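Local coordinates for protein endopolygalacturonase (Chondrostereum purpureum, PDB 1K5C) that probably hydrolyses the alpha-1,4-linked galacturonosyl chains of pectin at internal bonds, as a secreted glycoside hydrolase family 28 enzyme, at residues D173-I178 with N189-G194; Y223-K228 with V241-N246. All blocks are in the same frame, centred on the assembly; numbering follows the deposited sequence.

Both contacts are buried and span the inside of a right-handed parallel beta-helix, interaction 1 nearer the middle of the chain. Each joins a strand of the same sheet, 176-179 or 223-230, to chain on a different face of the helix. Their chemistry differs. Interaction 1 is covalent, a disulfide beside a galacturonate-binding residue. Interaction 2 is apolar, with a tyrosine and one bridging water. The two meet directly: Asp174 OD2 forms a salt bridge with Lys228 NZ at 2.7 Å, and Lys228 binds galacturonate too. Asn189 and Asn246 play similar roles, each bonding through its amide to backbone of an earlier strand.

Interaction 1 (D173-I178 with N189-G194); sequences DDCIAI and NQCSGG
Asp173 and Gly194 bring the two backbones closest, with 4.3 Å between their CA atoms, and the gap widens to 5.8 Å between the CA atoms of Cys175 and Cys191. The segments belong to a parallel beta-helix, the fold of family 28 glycoside hydrolases. Residues 173-178 lead into strand 176-179 on one face, and 189-194 hold strand 190-192 on another. No hydrogen bond joins them. The link is a disulfide, Cys175 SG to Cys191 SG at 2.0 Å. Both cysteines point their CB atoms at the opposite segment. Their sulfurs reach the bond from different torsions. Cys175 SG stands anti to its own nitrogen (chi1 -176°), while Cys191 SG lies beside its nitrogen and anti to its carbonyl carbon. The torsion about the S-S bond is -73°, a left-handed twist. It sets Cys175 CB and Cys191 CB 3.5 Å apart. Phe186 packs against both cysteines, and Val169 touches Cys175, so the bridge is buried among apolar side chains inside the helix.

The other touch is backbone to backbone. Gly194 CA approaches Asp173 O at 3.3 Å in a CA-H...O contact. A side chain at Gly194 would run into that oxygen. The disulfide and this close pass are likely to limit movement of the chain around Asp173, which binds galacturonate and lies next to two further binding residues, Asn151 and His195. Asp173 also shares a backbone hydrogen bond with His195, the predicted active-site residue. Asp173 points its CB away from 189-194. Its OD1 takes the N-H of Asp174 at 2.7 Å, measured from Asp174 N to Asp173 OD1, on its anti lone pair, with an N-H...O angle of 152°.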
loop_
_atom_site.group_PDB
_atom_site.type_symbol
_atom_site.label_atom_id
_atom_site.label_comp_id
_atom_site.label_asym_id
_atom_site.label_seq_id
_atom_site.Cartn_x
_atom_site.Cartn_y
_atom_site.Cartn_z
ATOM N N ASP A 173 -7.397 2.215 -5.648
ATOM C CA ASP A 173 -7.542 1.209 -4.584
ATOM C C ASP A 173 -6.677 1.655 -3.411
ATOM O O ASP A 173 -6.339 2.839 -3.295
ATOM C CB ASP A 173 -7.243 -0.225 -5.126
ATOM C CG ASP A 173 -7.999 -1.305 -4.365
ATOM O OD1 ASP A 173 -7.737 -1.482 -3.159
ATOM O OD2 ASP A 173 -8.849 -1.968 -4.976
ATOM N N ASP A 174 -6.348 0.732 -2.520
ATOM C CA ASP A 174 -5.608 1.128 -1.313
ATOM C C ASP A 174 -4.358 1.911 -1.699
ATOM O O ASP A 174 -3.590 1.514 -2.565
ATOM C CB ASP A 174 -5.241 -0.125 -0.510
ATOM C CG ASP A 174 -6.456 -0.792 0.109
ATOM O OD1 ASP A 174 -7.370 -0.045 0.483
ATOM O OD2 ASP A 174 -6.417 -2.020 0.289
ATOM N N CYS A 175 -4.116 2.999 -0.970
ATOM C CA CYS A 175 -2.853 3.731 -1.109
ATOM C C CYS A 175 -1.669 2.831 -0.693
ATOM O O CYS A 175 -0.672 2.685 -1.387
ATOM C CB CYS A 175 -2.994 5.010 -0.275
ATOM S SG CYS A 175 -1.583 6.098 -0.402
ATOM N N ILE A 176 -1.877 2.225 0.468
ATOM C CA ILE A 176 -1.043 1.137 0.999
ATOM C C ILE A 176 -2.007 0.091 1.547
ATOM O O ILE A 176 -3.046 0.456 2.113
ATOM C CB ILE A 176 -0.041 1.603 2.100
ATOM C CG1 ILE A 176 0.788 0.429 2.622
ATOM C CG2 ILE A 176 -0.733 2.397 3.221
ATOM C CD1 ILE A 176 1.993 0.862 3.463
ATOM N N ALA A 177 -1.613 -1.178 1.377
ATOM C CA ALA A 177 -2.269 -2.281 2.086
ATOM C C ALA A 177 -1.148 -3.051 2.802
ATOM O O ALA A 177 -0.255 -3.608 2.163
ATOM C CB ALA A 177 -3.035 -3.200 1.161
ATOM N N ILE A 178 -1.211 -3.048 4.143
ATOM C CA ILE A 178 -0.252 -3.770 4.948
ATOM C C ILE A 178 -0.896 -5.115 5.268
ATOM O O ILE A 178 -1.876 -5.202 6.008
ATOM C CB ILE A 178 0.077 -3.006 6.242
ATOM C CG1 ILE A 178 0.686 -1.618 5.925
ATOM C CG2 ILE A 178 1.023 -3.858 7.086
ATOM C CD1 ILE A 178 0.808 -0.711 7.122
ATOM N N ASN A 189 3.130 10.666 3.726
ATOM C CA ASN A 189 2.732 10.342 2.362
ATOM C C ASN A 189 1.438 11.087 1.976
ATOM O O ASN A 189 0.715 11.534 2.865
ATOM C CB ASN A 189 2.510 8.811 2.229
ATOM C CG ASN A 189 3.750 8.079 2.627
ATOM O OD1 ASN A 189 4.763 8.064 1.943
ATOM N ND2 ASN A 189 3.685 7.416 3.780
ATOM N N GLN A 190 1.193 11.167 0.676
ATOM C CA GLN A 190 -0.025 11.797 0.144
ATOM C C GLN A 190 -0.769 10.770 -0.719
ATOM O O GLN A 190 -0.168 10.217 -1.664
ATOM C CB GLN A 190 0.347 12.991 -0.714
ATOM C CG GLN A 190 0.940 14.128 0.145
ATOM C CD GLN A 190 1.503 15.117 -0.834
ATOM O OE1 GLN A 190 0.800 15.740 -1.629
ATOM N NE2 GLN A 190 2.804 15.241 -0.727
ATOM N N CYS A 191 -2.025 10.527 -0.400
ATOM C CA CYS A 191 -2.876 9.554 -1.058
ATOM C C CYS A 191 -4.089 10.226 -1.641
ATOM O O CYS A 191 -4.769 10.943 -0.892
ATOM C CB CYS A 191 -3.352 8.516 -0.001
ATOM S SG CYS A 191 -2.077 7.617 0.875
ATOM N N SER A 192 -4.412 9.988 -2.914
ATOM C CA SER A 192 -5.641 10.558 -3.475
ATOM C C SER A 192 -6.251 9.578 -4.471
ATOM O O SER A 192 -5.556 8.780 -5.117
ATOM C CB SER A 192 -5.386 11.909 -4.141
ATOM O OG SER A 192 -4.473 11.776 -5.200
ATOM N N GLY A 193 -7.584 9.664 -4.624
ATOM C CA GLY A 193 -8.348 8.926 -5.612
ATOM C C GLY A 193 -8.737 7.523 -5.219
ATOM O O GLY A 193 -9.725 6.972 -5.777
ATOM N N GLY A 194 -7.983 6.906 -4.348
ATOM C CA GLY A 194 -8.119 5.474 -4.041
ATOM C C GLY A 194 -8.957 5.214 -2.822
ATOM O O GLY A 194 -10.008 5.849 -2.606
#

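Interaction 2 (Y223-K228 with V241-N246); sequences YGVRIK and VTYDAN
Tyr243 reaches from strand 241-244 to Val225 and Ile227 of strand 225-228. The two axes run antiparallel at 170° and are 10.8 Å apart, too far for direct backbone bonding.

The apolar part is Val225 against the tyrosine ring. Val225 CB lies 3.7 Å from Tyr243 CE1, and CG2 of the valine sits over one ring face. Val225 CG1 also meets CE1. The ring extends inward because Tyr243 CG stands anti to the carbonyl carbon (chi1 -63°). Ile227 packs on the hydroxyl instead, with its CG1 3.4 Å from Tyr243 OH.

The polar part runs through one water. It donates to Arg226 O at 2.8 Å and bonds to Tyr243 OH at 2.7 Å, lying in the ring plane at its edge. The buried hydroxyl thus gains a polar partner. A phenylalanine in place of Tyr243 would probably leave this water without one of its two partners and remove the link to Arg226 O.

Around the contact, Phe280 of strand 275-280 stacks with Tyr243 and touches Val225. Ile199 of strand 197-202 and Ile258 of strand 254-259 touch Ile227, continuing the interior of the beta-helix into adjacent strands.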
loop_
_atom_site.group_PDB
_atom_site.type_symbol
_atom_site.label_atom_id
_atom_site.label_comp_id
_atom_site.label_asym_id
_atom_site.label_seq_id
_atom_site.Cartn_x
_atom_site.Cartn_y
_atom_site.Cartn_z
ATOM N N TYR A 223 -12.281 5.655 1.452
ATOM C CA TYR A 223 -12.156 5.459 2.891
ATOM C C TYR A 223 -10.969 6.292 3.343
ATOM O O TYR A 223 -10.073 6.575 2.551
ATOM C CB TYR A 223 -11.845 3.985 3.285
ATOM C CG TYR A 223 -12.736 2.961 2.598
ATOM C CD1 TYR A 223 -13.855 2.429 3.185
ATOM C CD2 TYR A 223 -12.423 2.492 1.337
ATOM C CE1 TYR A 223 -14.644 1.472 2.500
ATOM C CE2 TYR A 223 -13.182 1.577 0.647
ATOM C CZ TYR A 223 -14.309 1.080 1.252
ATOM O OH TYR A 223 -15.065 0.120 0.609
ATOM N N GLY A 224 -10.978 6.667 4.625
ATOM C CA GLY A 224 -9.816 7.323 5.188
ATOM C C GLY A 224 -8.753 6.289 5.648
ATOM O O GLY A 224 -7.691 6.170 5.048
ATOM N N VAL A 225 -9.105 5.580 6.725
ATOM C CA VAL A 225 -8.292 4.461 7.182
ATOM C C VAL A 225 -9.194 3.243 7.322
ATOM O O VAL A 225 -10.370 3.338 7.730
ATOM C CB VAL A 225 -7.432 4.755 8.447
ATOM C CG1 VAL A 225 -6.502 5.961 8.222
ATOM C CG2 VAL A 225 -8.353 5.011 9.606
ATOM N N ARG A 226 -8.614 2.078 7.031
ATOM C CA ARG A 226 -9.299 0.825 7.184
ATOM C C ARG A 226 -8.420 -0.232 7.811
ATOM O O ARG A 226 -7.226 -0.312 7.517
ATOM C CB ARG A 226 -9.709 0.180 5.848
ATOM C CG ARG A 226 -11.015 0.772 5.328
ATOM C CD ARG A 226 -11.155 -0.056 4.004
ATOM N NE ARG A 226 -12.006 -1.239 3.902
ATOM C CZ ARG A 226 -12.447 -1.765 2.755
ATOM N NH1 ARG A 226 -12.062 -1.230 1.621
ATOM N NH2 ARG A 226 -13.228 -2.835 2.731
ATOM N N ILE A 227 -9.047 -1.069 8.633
ATOM C CA ILE A 227 -8.424 -2.344 9.040
ATOM C C ILE A 227 -9.465 -3.402 8.650
ATOM O O ILE A 227 -10.594 -3.341 9.146
ATOM C CB ILE A 227 -8.064 -2.406 10.538
ATOM C CG1 ILE A 227 -7.216 -1.198 10.933
ATOM C CG2 ILE A 227 -7.374 -3.743 10.873
ATOM C CD1 ILE A 227 -6.846 -1.193 12.428
ATOM N N LYS A 228 -9.086 -4.276 7.751
ATOM C CA LYS A 228 -9.997 -5.286 7.180
ATOM C C LYS A 228 -9.414 -6.669 7.415
ATOM O O LYS A 228 -8.286 -6.946 7.054
ATOM C CB LYS A 228 -10.329 -5.061 5.685
ATOM C CG LYS A 228 -9.285 -4.367 4.865
ATOM C CD LYS A 228 -9.635 -4.233 3.408
ATOM C CE LYS A 228 -8.511 -3.350 2.807
ATOM N NZ LYS A 228 -8.327 -3.636 1.420
ATOM N N VAL A 241 -1.316 -0.739 16.531
ATOM C CA VAL A 241 -1.430 0.199 15.433
ATOM C C VAL A 241 -1.628 1.580 15.997
ATOM O O VAL A 241 -2.503 1.777 16.841
ATOM C CB VAL A 241 -2.635 -0.182 14.523
ATOM C CG1 VAL A 241 -2.734 0.825 13.348
ATOM C CG2 VAL A 241 -2.531 -1.634 14.020
ATOM N N THR A 242 -0.814 2.525 15.541
ATOM C CA THR A 242 -0.942 3.930 15.988
ATOM C C THR A 242 -1.150 4.831 14.781
ATOM O O THR A 242 -0.283 4.870 13.904
ATOM C CB THR A 242 0.321 4.358 16.762
ATOM O OG1 THR A 242 0.544 3.439 17.825
ATOM C CG2 THR A 242 0.153 5.777 17.307
ATOM N N TYR A 243 -2.246 5.537 14.800
ATOM C CA TYR A 243 -2.540 6.609 13.833
ATOM C C TYR A 243 -2.231 7.943 14.517
ATOM O O TYR A 243 -2.749 8.216 15.605
ATOM C CB TYR A 243 -4.038 6.583 13.448
ATOM C CG TYR A 243 -4.461 5.324 12.759
ATOM C CD1 TYR A 243 -4.240 5.119 11.409
ATOM C CD2 TYR A 243 -5.091 4.300 13.472
ATOM C CE1 TYR A 243 -4.626 3.956 10.754
ATOM C CE2 TYR A 243 -5.504 3.128 12.843
ATOM C CZ TYR A 243 -5.278 2.972 11.490
ATOM O OH TYR A 243 -5.663 1.781 10.909
ATOM N N ASP A 244 -1.380 8.745 13.870
ATOM C CA ASP A 244 -0.845 9.979 14.496
ATOM C C ASP A 244 -0.759 11.025 13.419
ATOM O O ASP A 244 -0.134 10.791 12.380
ATOM C CB ASP A 244 0.504 9.583 15.075
ATOM C CG ASP A 244 1.271 10.654 15.806
ATOM O OD1 ASP A 244 1.141 11.847 15.471
ATOM O OD2 ASP A 244 2.015 10.218 16.764
ATOM N N ALA A 245 -1.430 12.197 13.594
ATOM C CA ALA A 245 -1.120 13.371 12.739
ATOM C C ALA A 245 -1.542 13.158 11.296
ATOM O O ALA A 245 -0.886 13.722 10.403
ATOM C CB ALA A 245 0.366 13.741 12.813
ATOM N N ASN A 246 -2.650 12.453 11.016
ATOM C CA ASN A 246 -3.116 12.319 9.635
ATOM C C ASN A 246 -4.212 13.326 9.340
ATOM O O ASN A 246 -5.080 13.602 10.184
ATOM C CB ASN A 246 -3.624 10.891 9.387
ATOM C CG ASN A 246 -2.525 9.870 9.676
ATOM O OD1 ASN A 246 -1.560 9.729 8.913
ATOM N ND2 ASN A 246 -2.649 9.168 10.813
HETATM O O HOH W 1 -5.138 1.413 8.285
#